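Local coordinates for protein glycosyl hydrolase BlGH5_18 (PDB 7LQX) that is a family 5 glycoside hydrolase that probably cleaves mannosidic linkages during the degradation of N-glycans by a gut bifidobacterium, at residues P216-Q221 with N374-N379; S261-R266 with L405-T410; A365-E370 with G387-R392. One frame throughout, in Å; residues are numbered along the deposited sequence.

Contact 1. Residues P216-Q221 with N374-N379; sequences PFTPVQ and NGNPLN
The side-chain amide of Asn376 is the flat group around which residues 216-221 and 374-379 meet. On one side of its plane sit Thr218 CB and Pro219 CD, each 3.4 Å from Asn376 OD1; on the opposite side lies Val220 CG2, 3.2 Å from the same oxygen. The rim of the amide does the polar work. OD1 receives the backbone N-H of Val220 at 3.0 Å, in the carbonyl plane and nearly straight (N-H...O 161°), while ND2 donates to a water that also lies close to the plane and bonds to Thr218 OG1. CG of Asn376 is anti to the carbonyl carbon (chi1 -71°), which turns the amide toward the start of helix 219-224.

That start is a textbook capping box. Thr218, the N-cap, accepts the N-H of Gln221 on OG1 (3.2 Å), and Gln221 OE1 takes Thr218 N in return at 2.9 Å, with the donor standing well above the carbonyl plane. N-H groups in a first helical turn lack acceptors from a preceding turn; the box supplies one for Gln221, and Asn376, from a distant loop, supplies one for Val220. The helix precedes strand 229-233 of the eight-stranded parallel beta/alpha barrel, whereas the loop follows strand 365-369 of the small C-terminal sheet, so the bond joins two parts of the fold.

Apolar contacts flank it. The rings of Pro219 and Pro377 approach at 3.8 Å (CG to CD), and both also touch Phe264 of helix 248-264. Gly375 has a positive phi of 89°, where a CB would press against the preceding carbonyl oxygen and also crowd Val220 CG2. The backbone N of Asn376 is held in turn by Asp372 OD1.

Contact 2. Residues S261-R266 with L405-T410; sequences SRAFAR and LVTSAT
Ala263 packs directly against the strand backbone at Val406, their CA atoms only 4.3 Å apart, a closeness that the small side chain permits. Its CB lies 3.3 Å from Leu405 O and touches Leu405 CB as well. Further along, the methyl CG2 of Thr407 comes to 3.3 Å from Ala263 O and meets Phe264 obliquely, 4.1 Å from CD1. Thr407 CG2 reaches this spot because it is anti to the carbonyl carbon; the same rotation (chi1 70°) leaves OG1 between the backbone N and that carbon.

The polar contacts are of a different kind. Thr407 OG1 accepts the N-H of Thr410 at 3.2 Å in an almost straight bond (173°), an ST motif that ties the turn after the strand. A water links the two segments: it donates to Ala263 O at 2.7 Å, accepts from Thr407 N and bonds to Thr410 OG1. A valine in place of Thr407 would probably leave Thr410 N without its side-chain acceptor and the ST motif undone.

Helix 248-264 thus packs by Ala263 against strand 403-407, an outer strand of the C-terminal sheet that pairs with strand 365-369, while helix 219-224 covers Phe264 and helix 414-420 touches Val406.

Contact 3. Residues A365-E370 with G387-R392; sequences AAVVIE and GSIFER
Val367 and Ile389 mark the closest backbone approach, 7.0 Å between CA atoms, where strand 365-369 and helix 388-392 run antiparallel (176°) with their axes 9.1 Å apart. This is the first half of a beta-alpha-beta crossover: the chain leaves strand 365-369, returns through helix 388-399 and enters strand 403-407, parallel to and beside the first.

Layered packing of a helix on a sheet depends on apolar side chains from both, and here Val367 and Ile389 provide most of it. They slide past each other in opposite directions, Val367 CG1 meeting Ile389 CD1 at 3.7 Å. The other methyl of Val367, CG2, rests 4.1 Å from Arg392 CB, one helical turn on. Only the root of that arginine takes part: the chain, extended from CG to NE, carries the guanidinium away to salt bridges with Glu426 and Asp428, so the aliphatic start packs on Val367 while the charged end pairs beyond it.

Ile369 crosses Ile389 obliquely, its CG1 lying 4.0 Å from CD1. Ile389 has both side-chain torsions near -70°, which folds that terminal methyl over the strand, and CD1 comes to rest 3.6 Å from the backbone oxygen of Val368.

The three contacts form a continuous patch on one side of the chain's centre, with contact 2 about 11 Å from each of the others, centre to centre, and contacts 1 and 3 about 15 Å apart. Phe264 of contact 2 fits against contact 1, CD1 lying 3.4 Å from Gly375 O. Contacts 2 and 3 share the C-terminal sheet: Ile369 N probably bonds to Val406 O (2.8 Å), and Leu405 CD2 packs on Ile389 CG2. Pro377 CB, 3.9 Å from Ile369 CG2, joins contacts 1 and 3. Contacts 1 and 2 link barrel helices to the C-terminal domain, and contact 3 packs a helix of that domain on its sheet, beside helix 248-264; none includes a bound ligand.

Contact 1. Residues P216-Q221 with N374-N379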
ATOM      1  N   PRO A 216     -18.842  11.106  11.327  1.00  9.22           N
ATOM      2  CA  PRO A 216     -18.764  10.333  12.582  1.00 10.73           C
ATOM      3  C   PRO A 216     -17.727  10.830  13.568  1.00 10.14           C
ATOM      4  O   PRO A 216     -17.816  10.468  14.747  1.00 10.56           O
ATOM      5  CB  PRO A 216     -18.461   8.901  12.117  1.00 11.74           C
ATOM      6  CG  PRO A 216     -17.835   9.064  10.795  1.00 11.05           C
ATOM      7  CD  PRO A 216     -18.436  10.298  10.162  1.00 10.75           C
ATOM      8  N   PHE A 217     -16.757  11.629  13.143  1.00  7.75           N
ATOM      9  CA  PHE A 217     -15.874  12.332  14.067  1.00  7.97           C
ATOM     10  C   PHE A 217     -16.506  13.687  14.353  1.00  8.27           C
ATOM     11  O   PHE A 217     -16.962  14.359  13.426  1.00  8.93           O
ATOM     12  CB  PHE A 217     -14.499  12.492  13.432  1.00  7.38           C
ATOM     13  CG  PHE A 217     -13.701  11.225  13.407  1.00  7.19           C
ATOM     14  CD1 PHE A 217     -13.941  10.236  12.462  1.00  8.69           C
ATOM     15  CD2 PHE A 217     -12.701  11.025  14.336  1.00  8.99           C
ATOM     16  CE1 PHE A 217     -13.196   9.083  12.464  1.00  8.02           C
ATOM     17  CE2 PHE A 217     -11.952   9.880  14.332  1.00  9.98           C
ATOM     18  CZ  PHE A 217     -12.205   8.907  13.405  1.00  9.40           C
ATOM     19  N   THR A 218     -16.560  14.075  15.620  1.00  7.52           N
ATOM     20  CA  THR A 218     -17.398  15.184  16.051  1.00  8.03           C
ATOM     21  C   THR A 218     -16.632  16.248  16.817  1.00  8.96           C
ATOM     22  O   THR A 218     -15.579  15.980  17.401  1.00  7.55           O
ATOM     23  CB  THR A 218     -18.504  14.668  16.988  1.00 10.03           C
ATOM     24  OG1 THR A 218     -17.867  14.213  18.189  1.00  9.11           O
ATOM     25  CG2 THR A 218     -19.305  13.535  16.354  1.00 10.70           C
ATOM     26  N   PRO A 219     -17.171  17.468  16.866  1.00  7.42           N
ATOM     27  CA  PRO A 219     -16.557  18.511  17.710  1.00  7.58           C
ATOM     28  C   PRO A 219     -16.368  18.105  19.163  1.00  7.74           C
ATOM     29  O   PRO A 219     -15.328  18.417  19.760  1.00  7.99           O
ATOM     30  CB  PRO A 219     -17.538  19.684  17.562  1.00  8.69           C
ATOM     31  CG  PRO A 219     -18.119  19.486  16.182  1.00  9.00           C
ATOM     32  CD  PRO A 219     -18.273  17.997  16.042  1.00  7.39           C
ATOM     33  N   VAL A 220     -17.354  17.434  19.758  1.00  7.92           N
ATOM     34  CA  VAL A 220     -17.220  17.029  21.155  1.00  8.62           C
ATOM     35  C   VAL A 220     -16.028  16.094  21.342  1.00  8.52           C
ATOM     36  O   VAL A 220     -15.260  16.234  22.303  1.00  8.84           O
ATOM     37  CB  VAL A 220     -18.540  16.426  21.675  1.00 10.07           C
ATOM     38  CG1 VAL A 220     -18.326  15.696  22.993  1.00 11.28           C
ATOM     39  CG2 VAL A 220     -19.597  17.525  21.821  1.00 12.01           C
ATOM     40  N   GLN A 221     -15.829  15.139  20.425  1.00  7.87           N
ATOM     41  CA  GLN A 221     -14.665  14.266  20.536  1.00  7.67           C
ATOM     42  C   GLN A 221     -13.373  15.068  20.408  1.00  7.07           C
ATOM     43  O   GLN A 221     -12.416  14.864  21.167  1.00  8.20           O
ATOM     44  CB  GLN A 221     -14.684  13.202  19.437  1.00  7.00           C
ATOM     45  CG  GLN A 221     -15.790  12.191  19.498  1.00  8.38           C
ATOM     46  CD  GLN A 221     -16.029  11.554  18.143  1.00  8.48           C
ATOM     47  OE1 GLN A 221     -15.414  11.941  17.156  1.00  9.22           O
ATOM     48  NE2 GLN A 221     -16.944  10.592  18.086  1.00 11.31           N
ATOM     49  N   ASN A 374     -26.207  15.486  22.259  1.00 20.80           N
ATOM     50  CA  ASN A 374     -24.837  15.074  22.521  1.00 19.72           C
ATOM     51  C   ASN A 374     -23.882  16.252  22.658  1.00 17.24           C
ATOM     52  O   ASN A 374     -22.688  16.042  22.910  1.00 18.41           O
ATOM     53  CB  ASN A 374     -24.324  14.155  21.405  1.00 20.12           C
ATOM     54  CG  ASN A 374     -25.240  12.977  21.143  1.00 23.64           C
ATOM     55  OD1 ASN A 374     -25.577  12.681  19.994  1.00 25.22           O
ATOM     56  ND2 ASN A 374     -25.647  12.293  22.204  1.00 22.84           N
ATOM     57  N   GLY A 375     -24.358  17.477  22.467  1.00 15.08           N
ATOM     58  CA  GLY A 375     -23.498  18.638  22.529  1.00 14.36           C
ATOM     59  C   GLY A 375     -22.841  19.033  21.225  1.00 11.42           C
ATOM     60  O   GLY A 375     -22.023  19.960  21.222  1.00 12.53           O
ATOM     61  N   ASN A 376     -23.194  18.399  20.132  1.00 11.89           N
ATOM     62  CA  ASN A 376     -22.669  18.750  18.823  1.00 11.91           C
ATOM     63  C   ASN A 376     -23.630  19.681  18.096  1.00 12.94           C
ATOM     64  O   ASN A 376     -24.831  19.705  18.379  1.00 12.52           O
ATOM     65  CB  ASN A 376     -22.456  17.473  18.011  1.00 13.79           C
ATOM     66  CG  ASN A 376     -21.293  16.648  18.532  1.00 10.23           C
ATOM     67  OD1 ASN A 376     -20.182  17.152  18.665  1.00  9.58           O
ATOM     68  ND2 ASN A 376     -21.559  15.392  18.876  1.00 12.13           N
ATOM     69  N   PRO A 377     -23.135  20.484  17.158  1.00 12.11           N
ATOM     70  CA  PRO A 377     -24.024  21.440  16.489  1.00 10.69           C
ATOM     71  C   PRO A 377     -25.178  20.745  15.789  1.00 14.02           C
ATOM     72  O   PRO A 377     -25.017  19.684  15.185  1.00 14.16           O
ATOM     73  CB  PRO A 377     -23.100  22.130  15.476  1.00 10.33           C
ATOM     74  CG  PRO A 377     -21.745  21.971  16.034  1.00 10.22           C
ATOM     75  CD  PRO A 377     -21.747  20.605  16.664  1.00  9.46           C
ATOM     76  N   LEU A 378     -26.355  21.366  15.862  1.00 13.21           N
ATOM     77  CA  LEU A 378     -27.430  20.963  14.970  1.00 14.97           C
ATOM     78  C   LEU A 378     -27.034  21.176  13.517  1.00 15.26           C
ATOM     79  O   LEU A 378     -27.473  20.434  12.631  1.00 16.92           O
ATOM     80  CB  LEU A 378     -28.683  21.774  15.259  1.00 15.62           C
ATOM     81  CG  LEU A 378     -29.295  21.615  16.645  1.00 19.30           C
ATOM     82  CD1 LEU A 378     -30.482  22.558  16.809  1.00 24.26           C
ATOM     83  CD2 LEU A 378     -29.707  20.179  16.879  1.00 20.50           C
ATOM     84  N   ASN A 379     -26.200  22.182  13.257  1.00 13.89           N
ATOM     85  CA  ASN A 379     -25.826  22.573  11.897  1.00 12.78           C
ATOM     86  C   ASN A 379     -24.324  22.849  11.890  1.00 12.34           C
ATOM     87  O   ASN A 379     -23.882  23.990  12.063  1.00 11.87           O
ATOM     88  CB  ASN A 379     -26.629  23.797  11.484  1.00 14.93           C
ATOM     89  CG  ASN A 379     -26.547  24.077  10.016  1.00 16.03           C
ATOM     90  OD1 ASN A 379     -25.583  23.711   9.354  1.00 14.83           O
ATOM     91  ND2 ASN A 379     -27.566  24.736   9.490  1.00 20.32           N
TER
HETATM   92  O   HOH W   1     -19.777  13.153  19.835  1.00 13.71           O

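Contact 2. Residues S261-R266 with L405-T410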
ATOM      1  N   SER A 261     -13.418  25.499  18.538  1.00  6.53           N
ATOM      2  CA  SER A 261     -13.193  24.308  19.344  1.00  6.76           C
ATOM      3  C   SER A 261     -13.496  24.567  20.812  1.00  7.61           C
ATOM      4  O   SER A 261     -14.015  23.686  21.502  1.00  7.23           O
ATOM      5  CB  SER A 261     -11.765  23.799  19.139  1.00  7.58           C
ATOM      6  OG  SER A 261     -10.786  24.566  19.825  1.00  7.58           O
ATOM      7  N   ARG A 262     -13.218  25.776  21.296  1.00  6.99           N
ATOM      8  CA  ARG A 262     -13.478  26.095  22.694  1.00  7.00           C
ATOM      9  C   ARG A 262     -14.954  25.996  23.043  1.00  8.16           C
ATOM     10  O   ARG A 262     -15.296  25.745  24.205  1.00  9.34           O
ATOM     11  CB  ARG A 262     -12.972  27.497  23.015  1.00  7.83           C
ATOM     12  CG  ARG A 262     -11.460  27.627  23.050  1.00  8.46           C
ATOM     13  CD  ARG A 262     -11.096  29.069  23.318  1.00  7.51           C
ATOM     14  NE  ARG A 262     -11.404  29.482  24.688  1.00  8.33           N
ATOM     15  CZ  ARG A 262     -11.533  30.744  25.083  1.00  8.29           C
ATOM     16  NH1 ARG A 262     -11.462  31.734  24.208  1.00  8.30           N
ATOM     17  NH2 ARG A 262     -11.753  31.015  26.363  1.00  8.42           N
ATOM     18  N   ALA A 263     -15.843  26.224  22.078  1.00  7.21           N
ATOM     19  CA  ALA A 263     -17.265  26.098  22.366  1.00  7.75           C
ATOM     20  C   ALA A 263     -17.596  24.719  22.913  1.00  6.92           C
ATOM     21  O   ALA A 263     -18.514  24.573  23.729  1.00  8.29           O
ATOM     22  CB  ALA A 263     -18.072  26.345  21.093  1.00  8.61           C
ATOM     23  N   PHE A 264     -16.872  23.690  22.463  1.00  7.28           N
ATOM     24  CA  PHE A 264     -17.203  22.303  22.767  1.00  7.55           C
ATOM     25  C   PHE A 264     -16.355  21.693  23.871  1.00  8.43           C
ATOM     26  O   PHE A 264     -16.673  20.589  24.323  1.00  9.82           O
ATOM     27  CB  PHE A 264     -17.126  21.465  21.473  1.00  8.56           C
ATOM     28  CG  PHE A 264     -17.942  22.056  20.368  1.00  8.11           C
ATOM     29  CD1 PHE A 264     -19.312  21.889  20.336  1.00  9.44           C
ATOM     30  CD2 PHE A 264     -17.349  22.857  19.404  1.00  8.78           C
ATOM     31  CE1 PHE A 264     -20.067  22.486  19.348  1.00 11.26           C
ATOM     32  CE2 PHE A 264     -18.099  23.454  18.430  1.00  9.90           C
ATOM     33  CZ  PHE A 264     -19.455  23.274  18.398  1.00 10.72           C
ATOM     34  N   ALA A 265     -15.284  22.353  24.292  1.00  8.46           N
ATOM     35  CA  ALA A 265     -14.419  21.820  25.337  1.00  7.32           C
ATOM     36  C   ALA A 265     -15.096  21.999  26.687  1.00  8.59           C
ATOM     37  O   ALA A 265     -15.410  23.127  27.078  1.00 11.20           O
ATOM     38  CB  ALA A 265     -13.092  22.572  25.332  1.00  8.10           C
ATOM     39  N   ARG A 266     -15.312  20.900  27.406  1.00  8.68           N
ATOM     40  CA  ARG A 266     -15.900  21.017  28.735  1.00  8.64           C
ATOM     41  C   ARG A 266     -14.908  21.584  29.742  1.00  9.27           C
ATOM     42  O   ARG A 266     -15.322  22.165  30.751  1.00 11.37           O
ATOM     43  CB  ARG A 266     -16.412  19.657  29.204  1.00 10.36           C
ATOM     44  CG  ARG A 266     -17.498  19.076  28.317  1.00 10.16           C
ATOM     45  CD  ARG A 266     -18.104  17.815  28.909  1.00 12.46           C
ATOM     46  NE  ARG A 266     -17.160  16.706  29.002  1.00 13.68           N
ATOM     47  CZ  ARG A 266     -16.956  15.810  28.038  1.00 12.08           C
ATOM     48  NH1 ARG A 266     -17.626  15.886  26.899  1.00 12.52           N
ATOM     49  NH2 ARG A 266     -16.082  14.831  28.219  1.00 16.51           N
ATOM     50  N   LEU A 405     -16.884  31.490  20.521  1.00  6.66           N
ATOM     51  CA  LEU A 405     -18.103  30.759  20.209  1.00  8.07           C
ATOM     52  C   LEU A 405     -18.511  29.975  21.440  1.00  7.15           C
ATOM     53  O   LEU A 405     -17.659  29.424  22.136  1.00  8.13           O
ATOM     54  CB  LEU A 405     -17.906  29.816  19.023  1.00  8.85           C
ATOM     55  CG  LEU A 405     -17.670  30.671  17.766  1.00 13.16           C
ATOM     56  CD1 LEU A 405     -16.250  30.517  17.239  1.00 10.93           C
ATOM     57  CD2 LEU A 405     -18.713  30.450  16.680  1.00 18.24           C
ATOM     58  N   VAL A 406     -19.813  29.920  21.697  1.00  7.13           N
ATOM     59  CA  VAL A 406     -20.335  29.136  22.807  1.00  6.66           C
ATOM     60  C   VAL A 406     -21.518  28.320  22.307  1.00  7.64           C
ATOM     61  O   VAL A 406     -22.168  28.662  21.317  1.00  8.65           O
ATOM     62  CB  VAL A 406     -20.758  30.002  24.013  1.00  7.78           C
ATOM     63  CG1 VAL A 406     -19.582  30.800  24.543  1.00  8.12           C
ATOM     64  CG2 VAL A 406     -21.917  30.911  23.645  1.00  9.18           C
ATOM     65  N   THR A 407     -21.789  27.217  23.000  1.00  7.82           N
ATOM     66  CA  THR A 407     -22.992  26.470  22.693  1.00  8.23           C
ATOM     67  C   THR A 407     -24.207  27.115  23.359  1.00  8.61           C
ATOM     68  O   THR A 407     -24.099  27.941  24.274  1.00  8.46           O
ATOM     69  CB  THR A 407     -22.894  25.029  23.190  1.00 10.04           C
ATOM     70  OG1 THR A 407     -22.934  25.030  24.621  1.00 11.13           O
ATOM     71  CG2 THR A 407     -21.623  24.359  22.682  1.00 11.58           C
ATOM     72  N   SER A 408     -25.383  26.677  22.904  1.00  8.74           N
ATOM     73  CA  SER A 408     -26.636  27.120  23.509  1.00  9.57           C
ATOM     74  C   SER A 408     -26.710  26.790  24.998  1.00 10.44           C
ATOM     75  O   SER A 408     -27.310  27.548  25.761  1.00 10.71           O
ATOM     76  CB  SER A 408     -27.813  26.522  22.735  1.00 12.01           C
ATOM     77  OG  SER A 408     -27.608  25.146  22.458  1.00 12.04           O
ATOM     78  N   ALA A 409     -26.108  25.684  25.436  1.00  9.67           N
ATOM     79  CA  ALA A 409     -26.068  25.375  26.862  1.00 11.90           C
ATOM     80  C   ALA A 409     -25.194  26.367  27.624  1.00  8.96           C
ATOM     81  O   ALA A 409     -25.599  26.897  28.662  1.00 10.56           O
ATOM     82  CB  ALA A 409     -25.579  23.941  27.065  1.00 14.47           C
ATOM     83  N   THR A 410     -23.995  26.649  27.113  1.00  9.08           N
ATOM     84  CA  THR A 410     -23.125  27.625  27.769  1.00  9.04           C
ATOM     85  C   THR A 410     -23.779  28.998  27.810  1.00  7.93           C
ATOM     86  O   THR A 410     -23.634  29.734  28.794  1.00 10.13           O
ATOM     87  CB  THR A 410     -21.785  27.657  27.037  1.00  8.55           C
ATOM     88  OG1 THR A 410     -21.186  26.362  27.151  1.00 10.62           O
ATOM     89  CG2 THR A 410     -20.853  28.696  27.608  1.00  9.39           C
TER
HETATM   90  O   HOH W   2     -19.550  26.706  25.008  1.00  8.81           O

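Contact 3. Residues A365-E370 with G387-R392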
ATOM      1  N   ALA A 365     -17.478  38.926  23.478  1.00 10.24           N
ATOM      2  CA  ALA A 365     -18.676  38.555  22.750  1.00 10.10           C
ATOM      3  C   ALA A 365     -18.584  37.097  22.345  1.00  8.75           C
ATOM      4  O   ALA A 365     -17.495  36.528  22.237  1.00  9.18           O
ATOM      5  CB  ALA A 365     -18.846  39.414  21.492  1.00 13.03           C
ATOM      6  N   ALA A 366     -19.743  36.489  22.113  1.00  8.65           N
ATOM      7  CA  ALA A 366     -19.765  35.134  21.591  1.00  8.30           C
ATOM      8  C   ALA A 366     -20.950  34.933  20.662  1.00  8.75           C
ATOM      9  O   ALA A 366     -22.042  35.461  20.903  1.00 10.01           O
ATOM     10  CB  ALA A 366     -19.805  34.076  22.701  1.00  9.68           C
ATOM     11  N   VAL A 367     -20.710  34.177  19.593  1.00  8.44           N
ATOM     12  CA  VAL A 367     -21.765  33.654  18.734  1.00  8.00           C
ATOM     13  C   VAL A 367     -22.233  32.326  19.317  1.00  8.62           C
ATOM     14  O   VAL A 367     -21.410  31.492  19.723  1.00  9.36           O
ATOM     15  CB  VAL A 367     -21.274  33.493  17.287  1.00 10.19           C
ATOM     16  CG1 VAL A 367     -22.415  33.016  16.404  1.00 12.14           C
ATOM     17  CG2 VAL A 367     -20.703  34.811  16.752  1.00 11.17           C
ATOM     18  N   VAL A 368     -23.551  32.145  19.370  1.00  8.54           N
ATOM     19  CA  VAL A 368     -24.168  30.980  19.995  1.00  8.69           C
ATOM     20  C   VAL A 368     -24.466  29.916  18.946  1.00  9.12           C
ATOM     21  O   VAL A 368     -25.132  30.183  17.940  1.00  9.56           O
ATOM     22  CB  VAL A 368     -25.457  31.386  20.734  1.00  9.35           C
ATOM     23  CG1 VAL A 368     -26.100  30.168  21.350  1.00 10.20           C
ATOM     24  CG2 VAL A 368     -25.162  32.432  21.794  1.00  9.68           C
ATOM     25  N   ILE A 369     -24.018  28.696  19.219  1.00  8.55           N
ATOM     26  CA  ILE A 369     -24.233  27.535  18.361  1.00  8.80           C
ATOM     27  C   ILE A 369     -25.229  26.613  19.055  1.00  7.77           C
ATOM     28  O   ILE A 369     -24.933  26.063  20.121  1.00  9.18           O
ATOM     29  CB  ILE A 369     -22.910  26.792  18.112  1.00  8.24           C
ATOM     30  CG1 ILE A 369     -21.887  27.693  17.424  1.00  8.20           C
ATOM     31  CG2 ILE A 369     -23.139  25.552  17.266  1.00 10.12           C
ATOM     32  CD1 ILE A 369     -20.477  27.113  17.375  1.00  9.16           C
ATOM     33  N   GLU A 370     -26.400  26.429  18.444  1.00  9.29           N
ATOM     34  CA  GLU A 370     -27.382  25.489  18.968  1.00 10.05           C
ATOM     35  C   GLU A 370     -26.858  24.066  18.831  1.00 10.24           C
ATOM     36  O   GLU A 370     -26.382  23.668  17.761  1.00 10.65           O
ATOM     37  CB  GLU A 370     -28.700  25.622  18.208  1.00 12.91           C
ATOM     38  CG  GLU A 370     -29.478  26.879  18.536  1.00 17.09           C
ATOM     39  CD  GLU A 370     -30.038  26.878  19.950  1.00 19.95           C
ATOM     40  OE1 GLU A 370     -30.388  25.793  20.467  1.00 21.87           O
ATOM     41  OE2 GLU A 370     -30.129  27.967  20.550  1.00 22.56           O
ATOM     42  N   GLY A 387     -20.671  29.976   5.843  1.00  9.13           N
ATOM     43  CA  GLY A 387     -21.803  29.690   6.693  1.00  9.94           C
ATOM     44  C   GLY A 387     -22.147  30.845   7.613  1.00 10.15           C
ATOM     45  O   GLY A 387     -21.379  31.785   7.808  1.00  8.89           O
ATOM     46  N   SER A 388     -23.333  30.757   8.219  1.00  9.76           N
ATOM     47  CA  SER A 388     -23.845  31.866   9.015  1.00  9.20           C
ATOM     48  C   SER A 388     -23.075  32.053  10.321  1.00 10.43           C
ATOM     49  O   SER A 388     -22.847  33.190  10.745  1.00 10.86           O
ATOM     50  CB  SER A 388     -25.334  31.649   9.283  1.00 10.04           C
ATOM     51  OG  SER A 388     -25.583  30.320   9.711  1.00  9.96           O
ATOM     52  N   ILE A 389     -22.701  30.965  10.997  1.00  8.77           N
ATOM     53  CA  ILE A 389     -21.902  31.094  12.215  1.00  8.38           C
ATOM     54  C   ILE A 389     -20.536  31.677  11.881  1.00  8.63           C
ATOM     55  O   ILE A 389     -20.049  32.603  12.540  1.00  9.12           O
ATOM     56  CB  ILE A 389     -21.761  29.733  12.919  1.00  8.67           C
ATOM     57  CG1 ILE A 389     -23.105  29.231  13.451  1.00  8.71           C
ATOM     58  CG2 ILE A 389     -20.740  29.824  14.053  1.00  9.18           C
ATOM     59  CD1 ILE A 389     -23.661  30.025  14.639  1.00  9.57           C
ATOM     60  N   PHE A 390     -19.892  31.119  10.852  1.00  8.26           N
ATOM     61  CA  PHE A 390     -18.598  31.595  10.378  1.00  7.77           C
ATOM     62  C   PHE A 390     -18.636  33.091  10.130  1.00  8.19           C
ATOM     63  O   PHE A 390     -17.794  33.837  10.638  1.00  8.84           O
ATOM     64  CB  PHE A 390     -18.288  30.823   9.089  1.00  8.81           C
ATOM     65  CG  PHE A 390     -16.890  31.000   8.540  1.00  9.08           C
ATOM     66  CD1 PHE A 390     -16.561  32.112   7.777  1.00 10.02           C
ATOM     67  CD2 PHE A 390     -15.928  30.022   8.732  1.00  9.82           C
ATOM     68  CE1 PHE A 390     -15.285  32.261   7.246  1.00  8.68           C
ATOM     69  CE2 PHE A 390     -14.655  30.164   8.192  1.00  9.36           C
ATOM     70  CZ  PHE A 390     -14.335  31.287   7.460  1.00 10.37           C
ATOM     71  N   GLU A 391     -19.635  33.560   9.382  1.00  8.93           N
ATOM     72  CA  GLU A 391     -19.667  34.972   9.003  1.00  9.64           C
ATOM     73  C   GLU A 391     -20.014  35.886  10.171  1.00 10.29           C
ATOM     74  O   GLU A 391     -19.474  36.994  10.258  1.00  9.98           O
ATOM     75  CB  GLU A 391     -20.588  35.164   7.803  1.00 12.30           C
ATOM     76  CG  GLU A 391     -20.015  34.447   6.584  1.00 13.30           C
ATOM     77  CD  GLU A 391     -20.665  34.791   5.263  1.00 16.12           C
ATOM     78  OE1 GLU A 391     -21.787  35.340   5.243  1.00 16.71           O
ATOM     79  OE2 GLU A 391     -20.034  34.491   4.230  1.00 13.85           O
ATOM     80  N   ARG A 392     -20.883  35.456  11.089  1.00 10.04           N
ATOM     81  CA  ARG A 392     -21.133  36.277  12.269  1.00  9.58           C
ATOM     82  C   ARG A 392     -19.865  36.440  13.099  1.00  8.74           C
ATOM     83  O   ARG A 392     -19.541  37.544  13.559  1.00  9.52           O
ATOM     84  CB  ARG A 392     -22.255  35.674  13.108  1.00 10.73           C
ATOM     85  CG  ARG A 392     -23.619  35.778  12.465  1.00 10.65           C
ATOM     86  CD  ARG A 392     -24.679  35.155  13.353  1.00 11.72           C
ATOM     87  NE  ARG A 392     -26.014  35.221  12.769  1.00 13.61           N
ATOM     88  CZ  ARG A 392     -26.807  36.285  12.837  1.00 14.08           C
ATOM     89  NH1 ARG A 392     -26.398  37.377  13.469  1.00 12.79           N
ATOM     90  NH2 ARG A 392     -28.019  36.254  12.296  1.00 15.62           N
TER